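Local atomic coordinates of EGF family domain-containing protein (Toxoplasma gondii, PDB entry 4Z80), a protein that binds a peptide of the RON2-like protein TgRON2L1 and, as an AMA-family surface antigen, probably helps form the moving junction during host-cell invasion. Residues Ile29-Gly34 with Glu62-Ser67; Val101-Lys106 with Ser112-Trp117; Cys304-Thr309 with Phe315-Pro320; Asn352-Val357 with Cys364-Ala369; Gly356-Gly361 with Ala464-Asp469. All coordinates share one frame; numbering follows the deposited sequence.

Contact 1 (Ile29-Gly34 with Glu62-Ser67); sequences IWDKDG and EMYDSS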
# COMPACT_ATOMS: atom_id res chain seq x y z
N ILE A 29 -6.00 -10.27 9.53
CA ILE A 29 -5.88 -11.22 8.45
C ILE A 29 -7.29 -11.68 8.08
O ILE A 29 -8.19 -11.68 8.93
CB ILE A 29 -5.00 -12.42 8.85
CG1 ILE A 29 -5.49 -13.01 10.17
CG2 ILE A 29 -3.54 -12.00 8.97
CD1 ILE A 29 -5.16 -14.44 10.33
N TRP A 30 -7.49 -12.05 6.82
CA TRP A 30 -8.81 -12.46 6.35
C TRP A 30 -9.06 -13.91 6.73
O TRP A 30 -8.19 -14.76 6.55
CB TRP A 30 -8.95 -12.25 4.83
CG TRP A 30 -8.60 -10.86 4.40
CD1 TRP A 30 -7.51 -10.48 3.67
CD2 TRP A 30 -9.32 -9.66 4.70
NE1 TRP A 30 -7.51 -9.12 3.50
CE2 TRP A 30 -8.62 -8.59 4.11
CE3 TRP A 30 -10.50 -9.39 5.40
CZ2 TRP A 30 -9.04 -7.27 4.21
CZ3 TRP A 30 -10.93 -8.07 5.50
CH2 TRP A 30 -10.20 -7.03 4.90
N ASP A 31 -10.24 -14.19 7.28
CA ASP A 31 -10.63 -15.56 7.58
C ASP A 31 -12.14 -15.64 7.78
O ASP A 31 -12.71 -14.83 8.51
CB ASP A 31 -9.91 -16.07 8.82
CG ASP A 31 -9.98 -17.58 8.95
OD1 ASP A 31 -11.03 -18.08 9.41
OD2 ASP A 31 -9.01 -18.27 8.57
N LYS A 32 -12.78 -16.61 7.15
CA LYS A 32 -14.24 -16.69 7.22
C LYS A 32 -14.72 -17.09 8.63
O LYS A 32 -15.90 -16.95 8.93
CB LYS A 32 -14.79 -17.65 6.17
CG LYS A 32 -14.34 -19.09 6.29
CD LYS A 32 -14.91 -19.91 5.14
CE LYS A 32 -14.29 -21.29 5.09
NZ LYS A 32 -14.46 -22.03 6.37
N ASP A 33 -13.80 -17.55 9.47
CA ASP A 33 -14.13 -17.88 10.87
C ASP A 33 -13.64 -16.80 11.84
O ASP A 33 -13.72 -16.97 13.06
CB ASP A 33 -13.52 -19.23 11.26
CG ASP A 33 -14.16 -20.39 10.52
OD1 ASP A 33 -15.35 -20.30 10.17
OD2 ASP A 33 -13.46 -21.40 10.30
N GLY A 34 -13.15 -15.69 11.31
CA GLY A 34 -12.73 -14.58 12.16
C GLY A 34 -13.91 -14.01 12.93
O GLY A 34 -15.03 -14.03 12.44
N GLU A 62 4.23 -10.18 10.90
CA GLU A 62 4.79 -11.38 10.30
C GLU A 62 4.00 -11.83 9.09
O GLU A 62 2.77 -11.89 9.12
CB GLU A 62 4.84 -12.51 11.33
CG GLU A 62 5.94 -12.34 12.38
CD GLU A 62 5.64 -11.29 13.43
OE1 GLU A 62 4.48 -10.83 13.54
OE2 GLU A 62 6.59 -10.91 14.15
N MET A 63 4.72 -12.13 8.01
CA MET A 63 4.09 -12.66 6.83
C MET A 63 3.16 -13.81 7.21
O MET A 63 3.55 -14.74 7.92
CB MET A 63 5.15 -13.13 5.82
CG MET A 63 4.57 -13.82 4.58
SD MET A 63 3.42 -12.82 3.62
CE MET A 63 4.54 -11.68 2.81
N TYR A 64 1.93 -13.71 6.74
CA TYR A 64 0.89 -14.69 7.01
C TYR A 64 0.49 -15.31 5.69
O TYR A 64 0.05 -14.60 4.78
CB TYR A 64 -0.31 -14.03 7.68
CG TYR A 64 -1.48 -14.94 7.94
CD1 TYR A 64 -1.49 -15.78 9.04
CD2 TYR A 64 -2.58 -14.94 7.10
CE1 TYR A 64 -2.57 -16.61 9.29
CE2 TYR A 64 -3.67 -15.76 7.34
CZ TYR A 64 -3.65 -16.60 8.44
OH TYR A 64 -4.73 -17.41 8.68
N ASP A 65 0.63 -16.62 5.58
CA ASP A 65 0.27 -17.33 4.36
C ASP A 65 -0.60 -18.54 4.71
O ASP A 65 -0.11 -19.55 5.21
CB ASP A 65 1.52 -17.77 3.60
CG ASP A 65 1.21 -18.19 2.17
OD1 ASP A 65 0.10 -18.71 1.95
OD2 ASP A 65 2.07 -18.01 1.29
N SER A 66 -1.89 -18.41 4.43
CA SER A 66 -2.85 -19.48 4.70
C SER A 66 -3.27 -20.18 3.41
O SER A 66 -4.34 -20.79 3.35
CB SER A 66 -4.07 -18.92 5.43
OG SER A 66 -4.67 -17.88 4.69
N SER A 67 -2.44 -20.09 2.38
CA SER A 67 -2.62 -20.97 1.23
C SER A 67 -2.34 -22.39 1.71
O SER A 67 -1.71 -22.58 2.76
CB SER A 67 -1.70 -20.58 0.06
OG SER A 67 -0.33 -20.75 0.39
O HOH W 1 -6.80 -17.15 7.02
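I29 lies across one face of the Y64 ring, and that is where the contact is tight. Two branches share the work: CG2 covers the CG and CD2 end of the ring, while CD1 reaches over the far end toward CZ. CD1 of I29 sits 3.6 Å from the centroid of the Y64 ring, 27° off its normal, which makes a CH-pi contact offset toward the rim. The isoleucine has CG1 tucked between its own backbone N and carbonyl carbon (chi1 51°), and this sends CG1 and, beyond it, CD1 over the phenol. The two side chains cross at about a right angle.

Beyond the hydroxyl the contact is looser and is bridged by water. Y64 OH donates to a water at 2.7 Å, lying in the plane of the ring at its edge. That water in turn donates to W30 O at 2.8 Å and to D31 OD2 at 2.9 Å, and a longer bond links it to S66 OG. The partly exposed D31 and Y64 thus meet through solvent, with their oxygens OD2 and OH 4.4 Å apart.

OD1 of D31 is busy elsewhere, accepting from D33 N at 2.8 Å. Strand 27-30, an edge strand beside strand 43-51, ends in an Asx turn on D31 combined with a type I beta turn from D31 to G34.

Contact 2 (Val101-Lys106 with Ser112-Trp117); sequences VIAFTK and SDMTRW. With SO4 (sulfate ion), chain I.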
# COMPACT_ATOMS: atom_id res chain seq x y z
N VAL A 101 4.00 8.45 1.19
CA VAL A 101 4.70 8.00 -0.01
C VAL A 101 6.06 7.44 0.41
O VAL A 101 6.71 7.99 1.30
CB VAL A 101 4.89 9.17 -1.00
CG1 VAL A 101 5.77 8.78 -2.18
CG2 VAL A 101 3.53 9.68 -1.49
N ILE A 102 6.48 6.36 -0.24
CA ILE A 102 7.82 5.83 -0.02
C ILE A 102 8.80 6.58 -0.90
O ILE A 102 8.85 6.39 -2.11
CB ILE A 102 7.89 4.32 -0.31
CG1 ILE A 102 6.81 3.57 0.48
CG2 ILE A 102 9.28 3.80 0.04
CD1 ILE A 102 6.77 3.87 1.98
N ALA A 103 9.57 7.46 -0.26
CA ALA A 103 10.52 8.33 -0.93
C ALA A 103 11.89 7.69 -1.03
O ALA A 103 12.34 7.04 -0.08
CB ALA A 103 10.63 9.66 -0.19
N PHE A 104 12.54 7.87 -2.17
CA PHE A 104 13.94 7.48 -2.33
C PHE A 104 14.78 8.66 -1.87
O PHE A 104 14.54 9.79 -2.29
CB PHE A 104 14.25 7.13 -3.78
CG PHE A 104 13.81 5.74 -4.17
CD1 PHE A 104 12.48 5.37 -4.08
CD2 PHE A 104 14.72 4.82 -4.64
CE1 PHE A 104 12.08 4.08 -4.44
CE2 PHE A 104 14.32 3.54 -5.02
CZ PHE A 104 13.01 3.18 -4.91
N THR A 105 15.73 8.41 -0.98
CA THR A 105 16.51 9.47 -0.35
C THR A 105 17.99 9.11 -0.24
O THR A 105 18.40 7.99 -0.52
CB THR A 105 15.97 9.78 1.08
OG1 THR A 105 16.30 8.69 1.96
CG2 THR A 105 14.47 9.96 1.08
N LYS A 106 18.78 10.08 0.20
CA LYS A 106 20.10 9.77 0.71
C LYS A 106 19.93 9.21 2.12
O LYS A 106 18.83 9.24 2.68
CB LYS A 106 20.99 11.01 0.69
CG LYS A 106 21.27 11.46 -0.73
CD LYS A 106 22.43 12.41 -0.82
CE LYS A 106 23.74 11.69 -0.53
NZ LYS A 106 24.91 12.60 -0.69
N SER A 112 15.32 13.95 -1.44
CA SER A 112 14.24 12.99 -1.55
C SER A 112 13.56 13.10 -2.90
O SER A 112 13.42 14.18 -3.47
CB SER A 112 13.23 13.18 -0.43
OG SER A 112 12.68 14.48 -0.45
N ASP A 113 13.13 11.94 -3.40
CA ASP A 113 12.43 11.82 -4.67
C ASP A 113 11.13 11.08 -4.39
O ASP A 113 11.15 9.89 -4.08
CB ASP A 113 13.30 11.06 -5.68
CG ASP A 113 12.66 10.95 -7.05
OD1 ASP A 113 11.42 11.03 -7.16
OD2 ASP A 113 13.42 10.76 -8.02
N MET A 114 10.01 11.79 -4.50
CA MET A 114 8.73 11.21 -4.13
C MET A 114 7.93 10.65 -5.31
O MET A 114 6.77 10.27 -5.13
CB MET A 114 7.91 12.26 -3.37
CG MET A 114 8.41 12.36 -1.91
SD MET A 114 7.63 13.63 -0.96
CE MET A 114 6.01 12.89 -0.71
N THR A 115 8.54 10.56 -6.49
CA THR A 115 7.89 9.91 -7.63
C THR A 115 8.67 8.71 -8.17
O THR A 115 8.17 7.95 -9.01
CB THR A 115 7.64 10.90 -8.80
OG1 THR A 115 8.88 11.43 -9.27
CG2 THR A 115 6.73 12.05 -8.36
N ARG A 116 9.89 8.53 -7.70
CA ARG A 116 10.71 7.40 -8.10
C ARG A 116 10.02 6.05 -7.86
O ARG A 116 10.23 5.10 -8.62
CB ARG A 116 12.06 7.47 -7.36
CG ARG A 116 12.98 6.30 -7.55
CD ARG A 116 13.61 6.23 -8.94
NE ARG A 116 14.59 5.16 -8.86
CZ ARG A 116 15.86 5.31 -8.48
NH1 ARG A 116 16.37 6.52 -8.26
NH2 ARG A 116 16.62 4.24 -8.36
N TRP A 117 9.19 5.97 -6.82
CA TRP A 117 8.52 4.72 -6.47
C TRP A 117 7.69 4.15 -7.63
O TRP A 117 7.44 2.95 -7.66
CB TRP A 117 7.62 4.90 -5.24
CG TRP A 117 6.40 5.75 -5.47
CD1 TRP A 117 6.29 7.09 -5.27
CD2 TRP A 117 5.13 5.31 -5.98
NE1 TRP A 117 5.02 7.52 -5.61
CE2 TRP A 117 4.29 6.44 -6.04
CE3 TRP A 117 4.62 4.07 -6.36
CZ2 TRP A 117 2.97 6.37 -6.49
CZ3 TRP A 117 3.30 4.00 -6.80
CH2 TRP A 117 2.50 5.14 -6.86
S SO4 I . 25.74 15.94 -1.39
O1 SO4 I . 26.62 15.47 -0.32
O2 SO4 I . 24.41 15.36 -1.24
O3 SO4 I . 26.32 15.54 -2.68
O4 SO4 I . 25.62 17.40 -1.32
O HOH W 2 9.42 7.75 -4.48
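F104 and D113 face each other as an antiparallel hydrogen-bonded pair, the single bridge between the two segments. D113 N gives a 2.8 Å bond to F104 O, and F104 N returns one of 3.1 Å to D113 O. Next to this pair a water donates to both I102 O and D113 O and accepts from W117 N, carrying the backbone link past the point where the chains part. The D113 carboxylate turns back on its own segment: OD1 accepts from T115 N almost straight along its C-O bond and from R116 N well above the carboxylate plane, an Asx turn widened to an Asx motif by R116 N, just where the 3-10 segment begins.

Further out, R116 is laid over F104. Its CG is 3.6 Å from the F104 ring centroid and only 13° off the normal, and the guanidinium continues over the CD2 side with its plane 29° from that of the ring. The bend at chi2 (72°) keeps the arginine folded over the ring. Its charged end bonds outside the segments, NE to E149 O and NH1 to L307 O, with Y316 as a further cation-pi partner. Elsewhere along the strand V101 CG1 packs 3.6 Å from W117 CD1, and M114 CG rests 3.9 Å from A103 CB. K106 points elsewhere, its NZ 2.9 Å from O2 of a sulfate that R111 also binds.

With NE and NH1 bonded to carbonyls, F104 over one face of the guanidinium and Y316 in cation-pi contact, the charge of R116 is probably stabilised.

Contact 3 (Cys304-Thr309 with Phe315-Pro320); sequences CAELTT and FYCVRP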
# COMPACT_ATOMS: atom_id res chain seq x y z
N CYS A 304 22.66 0.70 2.52
CA CYS A 304 21.60 1.09 1.60
C CYS A 304 22.20 1.89 0.45
O CYS A 304 23.17 2.63 0.63
CB CYS A 304 20.49 1.88 2.31
SG CYS A 304 20.85 3.59 2.84
N ALA A 305 21.63 1.71 -0.74
CA ALA A 305 22.08 2.44 -1.92
C ALA A 305 21.43 3.82 -1.98
O ALA A 305 20.21 3.93 -1.92
CB ALA A 305 21.75 1.64 -3.19
N GLU A 306 22.24 4.86 -2.10
CA GLU A 306 21.74 6.22 -2.14
C GLU A 306 21.40 6.66 -3.56
O GLU A 306 22.28 7.06 -4.33
CB GLU A 306 22.76 7.19 -1.54
CG GLU A 306 23.04 6.96 -0.06
CD GLU A 306 23.95 8.03 0.53
OE1 GLU A 306 23.51 8.76 1.45
OE2 GLU A 306 25.11 8.13 0.08
N LEU A 307 20.10 6.55 -3.88
CA LEU A 307 19.46 7.04 -5.12
C LEU A 307 19.81 6.26 -6.39
O LEU A 307 18.91 5.98 -7.19
CB LEU A 307 19.77 8.52 -5.33
CG LEU A 307 19.20 9.48 -4.28
CD1 LEU A 307 19.62 10.92 -4.56
CD2 LEU A 307 17.68 9.38 -4.18
N THR A 308 21.07 5.90 -6.59
CA THR A 308 21.47 5.10 -7.75
C THR A 308 22.52 4.08 -7.37
O THR A 308 23.43 4.37 -6.59
CB THR A 308 22.00 5.99 -8.91
OG1 THR A 308 23.08 6.80 -8.44
CG2 THR A 308 20.91 6.90 -9.44
N THR A 309 22.37 2.88 -7.91
CA THR A 309 23.38 1.83 -7.82
C THR A 309 23.19 0.85 -8.96
O THR A 309 22.11 0.79 -9.54
CB THR A 309 23.32 1.05 -6.49
OG1 THR A 309 24.41 0.14 -6.42
CG2 THR A 309 22.02 0.28 -6.36
N PHE A 315 19.71 -2.80 -1.65
CA PHE A 315 18.39 -2.22 -1.50
C PHE A 315 18.55 -0.72 -1.30
O PHE A 315 19.47 -0.27 -0.62
CB PHE A 315 17.62 -2.86 -0.34
CG PHE A 315 16.12 -2.70 -0.44
CD1 PHE A 315 15.50 -1.54 0.00
CD2 PHE A 315 15.33 -3.71 -0.98
CE1 PHE A 315 14.12 -1.38 -0.11
CE2 PHE A 315 13.94 -3.55 -1.09
CZ PHE A 315 13.35 -2.39 -0.64
N TYR A 316 17.66 0.05 -1.90
CA TYR A 316 17.75 1.50 -1.85
C TYR A 316 17.37 2.11 -0.51
O TYR A 316 16.52 1.59 0.22
CB TYR A 316 16.85 2.10 -2.94
CG TYR A 316 17.52 2.12 -4.29
CD1 TYR A 316 18.51 3.06 -4.56
CD2 TYR A 316 17.19 1.21 -5.29
CE1 TYR A 316 19.15 3.09 -5.78
CE2 TYR A 316 17.82 1.24 -6.52
CZ TYR A 316 18.80 2.18 -6.76
OH TYR A 316 19.45 2.24 -7.97
N CYS A 317 18.04 3.22 -0.19
CA CYS A 317 17.67 4.06 0.94
C CYS A 317 16.28 4.61 0.68
O CYS A 317 16.08 5.31 -0.31
CB CYS A 317 18.65 5.21 1.11
SG CYS A 317 20.41 4.76 1.24
N VAL A 318 15.33 4.31 1.55
CA VAL A 318 13.98 4.83 1.39
C VAL A 318 13.41 5.19 2.75
O VAL A 318 13.85 4.67 3.77
CB VAL A 318 13.01 3.82 0.69
CG1 VAL A 318 13.50 3.47 -0.69
CG2 VAL A 318 12.82 2.56 1.53
N ARG A 319 12.42 6.07 2.77
CA ARG A 319 11.67 6.31 4.01
C ARG A 319 10.32 6.89 3.66
O ARG A 319 10.17 7.48 2.59
CB ARG A 319 12.44 7.23 4.96
CG ARG A 319 12.58 8.68 4.50
CD ARG A 319 13.52 9.47 5.42
NE ARG A 319 14.84 8.84 5.44
CZ ARG A 319 15.84 9.17 6.25
NH1 ARG A 319 15.70 10.13 7.16
NH2 ARG A 319 16.98 8.50 6.15
N PRO A 320 9.34 6.74 4.56
CA PRO A 320 8.04 7.35 4.27
C PRO A 320 8.11 8.86 4.42
O PRO A 320 8.80 9.37 5.30
CB PRO A 320 7.11 6.74 5.33
CG PRO A 320 7.89 5.63 5.97
CD PRO A 320 9.32 6.01 5.84
O HOH W 3 17.66 6.14 -2.51
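Y316 reaches along the C304-T309 loop. T308 CA lies in the ring plane at its edge, while A305 O and L307 O approach obliquely. A305 CB touches Y316 CD1 at 3.8 Å. At the far end the hydroxyl accepts from T309 N at 3.0 Å, the N-H...O angle being a bent 139°, and the T309 and Y316 side chains cross obliquely, T309 CG2 3.6 Å from Y316 OH. K146 O is its further partner, so the phenol oxygen is gripped from two parts of the chain.

The cysteines meet on another side of the backbone. C304 SG sits between its own N and carbonyl carbon (chi1 72°), which directs it at C317 SG for a disulfide with chi3 of 84°. Between disulfide and ring, A305 is bridged to Y316: A305 N bonds F315 O at 2.9 Å, and C317 N bonds A305 O at 2.9 Å.

Past A305 the loop folds sharply, T308 N bonding E306 O at 2.8 Å round the positive phi of L307. The result is a short disulfide-closed loop with a gamma turn, leading straight into strand 318-321 within the AMA1 family region.

Contact 4 (Asn352-Val357 with Cys364-Ala369); sequences NVRWGV and CKPMNA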
# COMPACT_ATOMS: atom_id res chain seq x y z
N ASN A 352 -9.91 24.57 12.29
CA ASN A 352 -10.57 25.37 13.31
C ASN A 352 -11.03 24.57 14.51
O ASN A 352 -12.02 24.92 15.15
CB ASN A 352 -11.75 26.13 12.70
CG ASN A 352 -11.32 27.14 11.65
OD1 ASN A 352 -11.70 27.04 10.49
ND2 ASN A 352 -10.51 28.11 12.06
N VAL A 353 -10.31 23.50 14.85
CA VAL A 353 -10.62 22.75 16.06
C VAL A 353 -9.36 22.31 16.78
O VAL A 353 -8.27 22.29 16.20
CB VAL A 353 -11.49 21.51 15.76
CG1 VAL A 353 -12.94 21.93 15.41
CG2 VAL A 353 -10.89 20.66 14.64
N ARG A 354 -9.55 21.98 18.06
CA ARG A 354 -8.50 21.52 18.96
C ARG A 354 -8.90 20.18 19.59
O ARG A 354 -10.03 20.04 20.05
CB ARG A 354 -8.26 22.54 20.08
CG ARG A 354 -8.04 23.97 19.65
CD ARG A 354 -8.47 24.96 20.73
NE ARG A 354 -7.73 24.80 21.97
CZ ARG A 354 -8.07 25.36 23.13
NH1 ARG A 354 -9.17 26.11 23.22
NH2 ARG A 354 -7.33 25.16 24.21
N TRP A 355 -7.99 19.21 19.65
CA TRP A 355 -8.30 17.93 20.30
C TRP A 355 -8.60 18.10 21.78
O TRP A 355 -7.88 18.81 22.48
CB TRP A 355 -7.14 16.93 20.17
CG TRP A 355 -6.75 16.60 18.76
CD1 TRP A 355 -5.62 17.00 18.10
CD2 TRP A 355 -7.48 15.78 17.84
NE1 TRP A 355 -5.61 16.49 16.83
CE2 TRP A 355 -6.73 15.74 16.65
CE3 TRP A 355 -8.68 15.08 17.91
CZ2 TRP A 355 -7.16 15.03 15.52
CZ3 TRP A 355 -9.11 14.38 16.80
CH2 TRP A 355 -8.35 14.36 15.62
N GLY A 356 -9.62 17.41 22.27
CA GLY A 356 -9.94 17.44 23.69
C GLY A 356 -10.53 16.16 24.23
O GLY A 356 -10.69 15.17 23.50
N VAL A 357 -10.83 16.18 25.52
CA VAL A 357 -11.56 15.09 26.18
C VAL A 357 -12.76 15.72 26.90
O VAL A 357 -12.75 16.90 27.20
CB VAL A 357 -10.67 14.31 27.18
CG1 VAL A 357 -9.55 13.59 26.43
CG2 VAL A 357 -10.12 15.23 28.26
N CYS A 364 -15.75 20.37 26.79
CA CYS A 364 -14.54 19.76 26.27
C CYS A 364 -13.36 20.53 26.83
O CYS A 364 -13.38 21.75 26.86
CB CYS A 364 -14.54 19.77 24.74
SG CYS A 364 -13.27 18.75 23.93
N LYS A 365 -12.35 19.81 27.32
CA LYS A 365 -11.11 20.45 27.73
C LYS A 365 -9.97 19.92 26.86
O LYS A 365 -10.00 18.76 26.43
CB LYS A 365 -10.82 20.20 29.21
CG LYS A 365 -10.71 18.74 29.61
CD LYS A 365 -10.46 18.59 31.11
CE LYS A 365 -10.38 17.13 31.51
NZ LYS A 365 -10.20 16.98 32.98
N PRO A 366 -8.99 20.78 26.56
CA PRO A 366 -7.91 20.31 25.69
C PRO A 366 -7.15 19.18 26.34
O PRO A 366 -7.05 19.09 27.57
CB PRO A 366 -7.03 21.55 25.50
CG PRO A 366 -7.38 22.45 26.63
CD PRO A 366 -8.82 22.20 26.93
N MET A 367 -6.64 18.29 25.50
CA MET A 367 -5.83 17.19 25.99
C MET A 367 -4.53 17.78 26.55
O MET A 367 -4.18 18.92 26.25
CB MET A 367 -5.57 16.18 24.87
CG MET A 367 -6.84 15.66 24.21
SD MET A 367 -6.68 14.02 23.47
CE MET A 367 -5.52 14.33 22.15
N ASN A 368 -3.84 16.99 27.36
CA ASN A 368 -2.57 17.40 27.93
C ASN A 368 -1.43 17.06 26.99
O ASN A 368 -1.18 15.88 26.71
CB ASN A 368 -2.35 16.72 29.28
CG ASN A 368 -3.36 17.16 30.33
OD1 ASN A 368 -3.73 18.33 30.40
ND2 ASN A 368 -3.80 16.22 31.16
N ALA A 369 -0.73 18.08 26.52
CA ALA A 369 0.36 17.90 25.57
C ALA A 369 1.48 17.09 26.19
O ALA A 369 1.84 17.30 27.35
CB ALA A 369 0.89 19.25 25.08
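V357 and K365 make a reciprocal pair of backbone hydrogen bonds, V357 N to K365 O and K365 N to V357 O, both 2.9 Å. They form the antiparallel hydrogen-bonded pair of the hairpin. One step on, G356 and P366 are a non-hydrogen-bonded pair whose CA atoms come within 4.0 Å, and M367 N adds a weak bond to W355 O.

The apolar contacts gather round the side-chain-free G356. M367 CG lies 3.6 Å from G356 CA, and C364 SG is also 3.6 Å from that CA. Bent at chi3 (-66°), the methionine brings its CE to 3.6 Å from W355 CB, while the V357 side chain crosses the methionine at about a right angle. K365, stretched out beyond CG, lays its CE 3.8 Å from V357 CG2.

R354 supplies the contact's ionic link, its NH1 forming a salt bridge with E468 OE1. Its NH2 runs beside P366 CG at 3.6 Å, with both side chains pointing the same way.

The hairpin supplies two of the three strands of an antiparallel sheet, 353-359 in the centre, with 363-366 and 436-440 on its flanks. C364 is disulfide-bonded to C436 in the latter, and W355 packs edge-to-face with W405 and F19.

Contact 5 (Gly356-Gly361 with Ala464-Asp469); sequences GVVSKG and AVLPED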
# COMPACT_ATOMS: atom_id res chain seq x y z
N GLY A 356 -9.62 17.41 22.27
CA GLY A 356 -9.94 17.44 23.69
C GLY A 356 -10.53 16.16 24.23
O GLY A 356 -10.69 15.17 23.50
N VAL A 357 -10.83 16.18 25.52
CA VAL A 357 -11.56 15.09 26.18
C VAL A 357 -12.76 15.72 26.90
O VAL A 357 -12.75 16.90 27.20
CB VAL A 357 -10.67 14.31 27.18
CG1 VAL A 357 -9.55 13.59 26.43
CG2 VAL A 357 -10.12 15.23 28.26
N VAL A 358 -13.79 14.93 27.16
CA VAL A 358 -15.01 15.48 27.72
C VAL A 358 -14.77 15.90 29.17
O VAL A 358 -14.05 15.23 29.91
CB VAL A 358 -16.18 14.46 27.65
CG1 VAL A 358 -17.41 14.99 28.37
CG2 VAL A 358 -16.53 14.17 26.19
N SER A 359 -15.34 17.04 29.53
CA SER A 359 -15.26 17.56 30.89
C SER A 359 -16.66 17.92 31.37
O SER A 359 -17.37 18.67 30.70
CB SER A 359 -14.33 18.77 30.94
OG SER A 359 -14.23 19.27 32.26
N LYS A 360 -17.05 17.37 32.51
CA LYS A 360 -18.35 17.66 33.13
C LYS A 360 -19.52 17.45 32.17
O LYS A 360 -20.43 18.27 32.09
CB LYS A 360 -18.37 19.10 33.65
CG LYS A 360 -17.30 19.38 34.70
CD LYS A 360 -16.97 20.86 34.77
CE LYS A 360 -15.71 21.11 35.59
NZ LYS A 360 -15.94 20.88 37.04
N GLY A 361 -19.48 16.35 31.43
CA GLY A 361 -20.61 15.91 30.64
C GLY A 361 -20.81 16.59 29.30
O GLY A 361 -20.93 15.91 28.28
N ALA A 464 -18.98 16.23 17.17
CA ALA A 464 -17.74 16.17 17.96
C ALA A 464 -17.47 17.40 18.81
O ALA A 464 -16.73 17.32 19.79
CB ALA A 464 -16.57 15.96 17.03
N VAL A 465 -18.06 18.53 18.44
CA VAL A 465 -17.67 19.81 18.99
C VAL A 465 -18.51 20.18 20.22
O VAL A 465 -19.74 20.10 20.20
CB VAL A 465 -17.78 20.91 17.91
CG1 VAL A 465 -17.42 22.27 18.46
CG2 VAL A 465 -16.86 20.58 16.74
N LEU A 466 -17.82 20.53 21.30
CA LEU A 466 -18.46 20.99 22.53
C LEU A 466 -17.83 22.31 22.97
O LEU A 466 -16.68 22.59 22.64
CB LEU A 466 -18.33 19.96 23.65
CG LEU A 466 -19.09 18.65 23.50
CD1 LEU A 466 -18.67 17.66 24.57
CD2 LEU A 466 -20.59 18.89 23.55
N PRO A 467 -18.58 23.12 23.72
CA PRO A 467 -17.99 24.34 24.29
C PRO A 467 -16.85 23.99 25.24
O PRO A 467 -16.91 22.95 25.91
CB PRO A 467 -19.16 25.00 25.03
CG PRO A 467 -20.15 23.91 25.25
CD PRO A 467 -19.99 22.95 24.11
N GLU A 468 -15.83 24.85 25.30
CA GLU A 468 -14.69 24.60 26.16
C GLU A 468 -15.06 24.77 27.62
O GLU A 468 -15.80 25.69 27.99
CB GLU A 468 -13.52 25.53 25.81
CG GLU A 468 -12.32 25.36 26.75
CD GLU A 468 -11.08 26.13 26.32
OE1 GLU A 468 -11.15 26.89 25.33
OE2 GLU A 468 -10.03 25.97 26.98
N ASP A 469 -14.57 23.85 28.45
CA ASP A 469 -14.57 24.05 29.89
C ASP A 469 -13.47 25.04 30.23
O ASP A 469 -12.30 24.67 30.28
CB ASP A 469 -14.37 22.73 30.62
CG ASP A 469 -14.47 22.87 32.14
OD1 ASP A 469 -14.53 24.01 32.64
OD2 ASP A 469 -14.49 21.83 32.82
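S359 OG donates to D469 OD2 over 2.6 Å, the short bond that joins these two segments. It meets the carboxylate oxygen at its anti lone pair, on the side away from OD1. Both side chains have their polar branch anti to the backbone N (S359 chi1 -179°, D469 chi1 -176°), and each points its CB at the other segment, leaving S359 CB and D469 CB 4.0 Å apart.

K360 crosses the same carboxylate at about a right angle. Its CE comes within 3.1 Å of D469 OD2, but a bend at chi4 (-71°) carries NZ off to 4.6 Å from that oxygen. The opposite charges are therefore near each other without forming a salt bridge, and the lysine probably still contributes a favourable field to the acid. Further along, V358 CG2 meets L466 CD1 loosely at 4.4 Å.

All this happens at the turn end of the beta hairpin formed by strands 353-359 and 363-366. S359 closes the first strand, and K360 and G361 both take positive phi as the chain turns back.

The acid is held by the chain just after it as well: D469 OD1 accepts from C471 N, two residues on, as in an Asx turn. Behind it, the 464-469 segment runs beside the second hairpin strand, where C364 O and N probably hydrogen-bond to D469 N and P467 O, and Y363 touches both P467 and D469. Toward its start, L466 and A464 make backbone bonds to L437 of strand 436-440, while helix 8-16 touches L466 through R12 and A464 through Y15 and M16.

Overall arrangement
The five contacts fall into three places. Contact 1 stands alone at the end of strand 27-30, its centre 31 Å or more from every other. Contacts 2 and 3, centres about 9 Å apart, touch and share the two-stranded antiparallel sheet of 101-104 and 318-321, although some two hundred residues separate them along the chain. Contacts 4 and 5 lie about 8 Å apart and share G356 and V357 of strand 353-359; the late 464-469 segment is thereby pinned to the hairpin. Contacts 1 to 4 follow one another in sequence, and contact 5 starts from contact 4's strand. Contacts 3 and 5 are about 46 Å apart between centres, so the contacts sample well-separated parts of the chain.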